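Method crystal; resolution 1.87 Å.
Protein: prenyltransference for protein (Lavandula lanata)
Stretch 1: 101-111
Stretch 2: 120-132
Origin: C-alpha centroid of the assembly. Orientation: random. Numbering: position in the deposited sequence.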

# COMPACT_ATOMS: atom_id res chain seq x y z
N ASP A 101 -12.26 -3.72 -28.81
CA ASP A 101 -11.44 -4.89 -28.93
C ASP A 101 -10.76 -5.21 -27.59
O ASP A 101 -9.56 -5.52 -27.53
CB ASP A 101 -10.35 -4.69 -29.98
CG ASP A 101 -9.77 -6.01 -30.48
OD1 ASP A 101 -10.45 -7.06 -30.42
OD2 ASP A 101 -8.62 -6.01 -30.89
N ILE A 102 -11.54 -5.11 -26.53
CA ILE A 102 -10.99 -5.24 -25.18
C ILE A 102 -10.58 -6.64 -24.85
O ILE A 102 -11.26 -7.57 -25.20
CB ILE A 102 -12.02 -4.70 -24.19
CG1 ILE A 102 -11.95 -3.18 -24.33
CG2 ILE A 102 -11.73 -5.16 -22.76
CD1 ILE A 102 -13.34 -2.66 -24.39
N GLN A 103 -9.45 -6.78 -24.20
CA GLN A 103 -9.03 -8.04 -23.69
C GLN A 103 -9.46 -8.16 -22.24
O GLN A 103 -9.13 -7.25 -21.45
CB GLN A 103 -7.54 -8.16 -23.77
CG GLN A 103 -6.98 -7.94 -25.16
CD GLN A 103 -5.45 -7.91 -25.15
OE1 GLN A 103 -4.83 -8.95 -24.97
NE2 GLN A 103 -4.85 -6.72 -25.30
N PHE A 104 -10.17 -9.26 -21.89
CA PHE A 104 -10.74 -9.46 -20.58
C PHE A 104 -10.01 -10.54 -19.80
O PHE A 104 -9.73 -11.59 -20.33
CB PHE A 104 -12.23 -9.78 -20.61
CG PHE A 104 -12.74 -10.17 -19.26
CD1 PHE A 104 -13.07 -9.20 -18.34
CD2 PHE A 104 -12.76 -11.50 -18.87
CE1 PHE A 104 -13.48 -9.53 -17.06
CE2 PHE A 104 -13.15 -11.85 -17.60
CZ PHE A 104 -13.51 -10.86 -16.68
N SER A 105 -9.60 -10.26 -18.56
CA SER A 105 -9.10 -11.26 -17.65
C SER A 105 -9.72 -11.05 -16.29
O SER A 105 -10.14 -9.95 -15.98
CB SER A 105 -7.62 -11.18 -17.45
OG SER A 105 -6.88 -11.24 -18.62
N ALA A 106 -9.79 -12.11 -15.50
CA ALA A 106 -10.15 -11.99 -14.11
C ALA A 106 -8.97 -12.49 -13.31
O ALA A 106 -8.21 -13.45 -13.74
CB ALA A 106 -11.46 -12.72 -13.73
N ILE A 107 -8.72 -11.79 -12.19
CA ILE A 107 -7.71 -12.22 -11.22
C ILE A 107 -8.36 -12.43 -9.85
O ILE A 107 -9.33 -11.76 -9.51
CB ILE A 107 -6.49 -11.31 -11.12
CG1 ILE A 107 -6.86 -9.93 -10.55
CG2 ILE A 107 -5.81 -11.23 -12.49
CD1 ILE A 107 -5.61 -9.06 -10.35
N GLY A 108 -7.81 -13.36 -9.10
CA GLY A 108 -8.23 -13.67 -7.75
C GLY A 108 -8.36 -15.17 -7.53
O GLY A 108 -8.00 -15.95 -8.41
N ASP A 109 -8.86 -15.55 -6.36
CA ASP A 109 -9.09 -16.98 -5.98
C ASP A 109 -10.42 -17.44 -6.57
O ASP A 109 -11.46 -17.47 -5.94
CB ASP A 109 -9.02 -17.12 -4.47
CG ASP A 109 -8.99 -18.58 -4.00
OD1 ASP A 109 -9.18 -19.49 -4.83
OD2 ASP A 109 -8.84 -18.80 -2.78
N LYS A 110 -10.36 -17.77 -7.83
CA LYS A 110 -11.58 -17.99 -8.61
C LYS A 110 -12.28 -19.28 -8.17
O LYS A 110 -13.48 -19.41 -8.31
CB LYS A 110 -11.24 -18.02 -10.08
CG LYS A 110 -10.89 -16.64 -10.56
CD LYS A 110 -10.34 -16.77 -11.98
CE LYS A 110 -8.83 -16.65 -12.03
NZ LYS A 110 -8.45 -16.18 -13.39
N SER A 111 -11.53 -20.16 -7.53
CA SER A 111 -12.11 -21.36 -6.92
C SER A 111 -13.10 -21.08 -5.86
O SER A 111 -13.99 -21.87 -5.63
CB SER A 111 -10.98 -22.17 -6.34
OG SER A 111 -10.43 -22.86 -7.43
N ALA A 120 -18.69 -18.00 -16.49
CA ALA A 120 -18.85 -16.71 -17.16
C ALA A 120 -17.51 -15.96 -17.43
O ALA A 120 -17.31 -15.34 -18.49
CB ALA A 120 -19.82 -15.85 -16.39
N ILE A 121 -16.62 -16.06 -16.45
CA ILE A 121 -15.25 -15.57 -16.56
C ILE A 121 -14.55 -16.33 -17.70
O ILE A 121 -14.05 -15.70 -18.62
CB ILE A 121 -14.47 -15.76 -15.21
CG1 ILE A 121 -14.97 -14.75 -14.15
CG2 ILE A 121 -12.98 -15.59 -15.40
CD1 ILE A 121 -14.60 -15.11 -12.73
N SER A 122 -14.54 -17.66 -17.65
CA SER A 122 -13.94 -18.46 -18.75
C SER A 122 -14.44 -18.06 -20.10
O SER A 122 -13.67 -17.95 -21.04
CB SER A 122 -14.23 -19.96 -18.56
OG SER A 122 -13.25 -20.48 -17.67
N TYR A 123 -15.73 -17.82 -20.20
CA TYR A 123 -16.30 -17.49 -21.49
C TYR A 123 -15.72 -16.16 -21.97
O TYR A 123 -15.14 -16.08 -23.08
CB TYR A 123 -17.84 -17.45 -21.41
CG TYR A 123 -18.55 -16.76 -22.58
CD1 TYR A 123 -18.47 -17.28 -23.88
CD2 TYR A 123 -19.34 -15.61 -22.37
CE1 TYR A 123 -19.13 -16.66 -24.93
CE2 TYR A 123 -20.01 -14.97 -23.42
CZ TYR A 123 -19.90 -15.49 -24.71
OH TYR A 123 -20.56 -14.87 -25.78
N ALA A 124 -15.83 -15.13 -21.13
CA ALA A 124 -15.35 -13.81 -21.52
C ALA A 124 -13.85 -13.75 -21.78
O ALA A 124 -13.39 -12.96 -22.60
CB ALA A 124 -15.77 -12.74 -20.49
N GLU A 125 -13.08 -14.57 -21.10
CA GLU A 125 -11.67 -14.59 -21.31
C GLU A 125 -11.39 -15.25 -22.68
O GLU A 125 -10.59 -14.74 -23.50
CB GLU A 125 -10.99 -15.38 -20.17
CG GLU A 125 -10.98 -14.63 -18.80
CD GLU A 125 -10.12 -15.30 -17.74
OE1 GLU A 125 -9.54 -14.65 -16.82
OE2 GLU A 125 -10.07 -16.54 -17.79
N GLY A 126 -12.04 -16.39 -22.92
CA GLY A 126 -11.91 -17.11 -24.20
C GLY A 126 -12.32 -16.29 -25.41
O GLY A 126 -11.58 -16.23 -26.38
N LEU A 127 -13.46 -15.61 -25.30
CA LEU A 127 -13.96 -14.70 -26.33
C LEU A 127 -13.00 -13.55 -26.67
O LEU A 127 -13.01 -13.02 -27.79
CB LEU A 127 -15.31 -14.15 -25.88
CG LEU A 127 -16.20 -13.42 -26.86
CD1 LEU A 127 -16.87 -14.47 -27.74
CD2 LEU A 127 -17.25 -12.53 -26.17
N SER A 128 -12.14 -13.18 -25.73
CA SER A 128 -11.30 -11.99 -25.92
C SER A 128 -9.83 -12.36 -26.01
O SER A 128 -8.95 -11.50 -26.11
CB SER A 128 -11.56 -11.00 -24.76
OG SER A 128 -11.23 -11.57 -23.51
N GLN A 129 -9.56 -13.65 -26.01
CA GLN A 129 -8.22 -14.12 -25.93
C GLN A 129 -7.32 -13.52 -27.02
O GLN A 129 -6.15 -13.23 -26.76
CB GLN A 129 -8.17 -15.65 -26.03
CG GLN A 129 -6.73 -16.16 -26.01
CD GLN A 129 -6.57 -17.50 -25.34
OE1 GLN A 129 -7.40 -18.40 -25.52
NE2 GLN A 129 -5.50 -17.66 -24.56
N ALA A 130 -7.84 -13.36 -28.23
CA ALA A 130 -7.00 -12.85 -29.33
C ALA A 130 -7.05 -11.30 -29.51
O ALA A 130 -6.40 -10.76 -30.40
CB ALA A 130 -7.38 -13.54 -30.64
N ASN A 131 -7.83 -10.61 -28.68
CA ASN A 131 -8.05 -9.17 -28.86
C ASN A 131 -6.77 -8.41 -28.59
O ASN A 131 -5.89 -8.87 -27.86
CB ASN A 131 -9.19 -8.68 -27.96
CG ASN A 131 -10.53 -9.23 -28.40
OD1 ASN A 131 -10.56 -10.00 -29.33
ND2 ASN A 131 -11.63 -8.86 -27.74
N LYS A 132 -6.64 -7.24 -29.20
CA LYS A 132 -5.43 -6.44 -29.06
C LYS A 132 -5.67 -5.09 -28.38
O LYS A 132 -4.76 -4.29 -28.31
CB LYS A 132 -4.86 -6.17 -30.48
CG LYS A 132 -4.23 -7.38 -31.16
CD LYS A 132 -2.90 -7.78 -30.54
CE LYS A 132 -2.39 -9.08 -31.16
NZ LYS A 132 -1.31 -9.70 -30.35
O HOH W 1 -8.53 -13.16 -22.23

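Backbone amides of a strand can find acceptors in the side chains of a neighbouring helix; this protein offers a compact example. Strand 103-107 runs roughly antiparallel to helix 120-128, at 147° between their directions, and the axes approach to 6.9 Å. The backbones draw closest where Gln103 lies beside Ser128, their CA atoms 5.1 Å apart.

Polar contacts follow the alternation of the strand. Phe104 N donates to Ser128 OG at 3.0 Å, and two residues on, Ala106 N donates to Glu125 OE1 at 2.9 Å. The serine hydroxyl serves both ways: its oxygen accepts from Phe104 N while Ser128 OG donates to Ala124 O at 2.7 Å. A water bridges the main chains, donating to Phe104 O at 2.7 Å and to Glu125 O at 2.9 Å.

A type I turn runs from Ser128 to Asn131. Here the roles reverse: the turn and the residue after it present donors to the residues preceding the strand. Asn131 ND2 reaches Ile102 O at 2.9 Å, while Lys132 N meets Asp101 OD2 at 2.9 Å in a nearly linear hydrogen bond, pairing a backbone amide with a carboxylate.

Charge adds a looser tie. Lys110 NZ lies 3.9 Å from Glu125 OE1, a long salt bridge; the same ammonium group donates to Ala106 O at 2.8 Å, so it is held near the carboxylate by the strand itself.

Apolar contacts accompany these polar links. Phe104, whose CA-to-CB bond points toward the helix, places CD2 3.6 Å from Ala124 CB and CE2 4.3 Å from Ile121 CG2. The small side chain of Ala106 meets the same isoleucine, CB to Ile121 CG2 at 3.7 Å. The polar Ile121 O lies at the edge of the Phe104 ring, near its plane. Together the two stretches bury 612 Å², combining hydrophobic contact with satisfied backbone polarity.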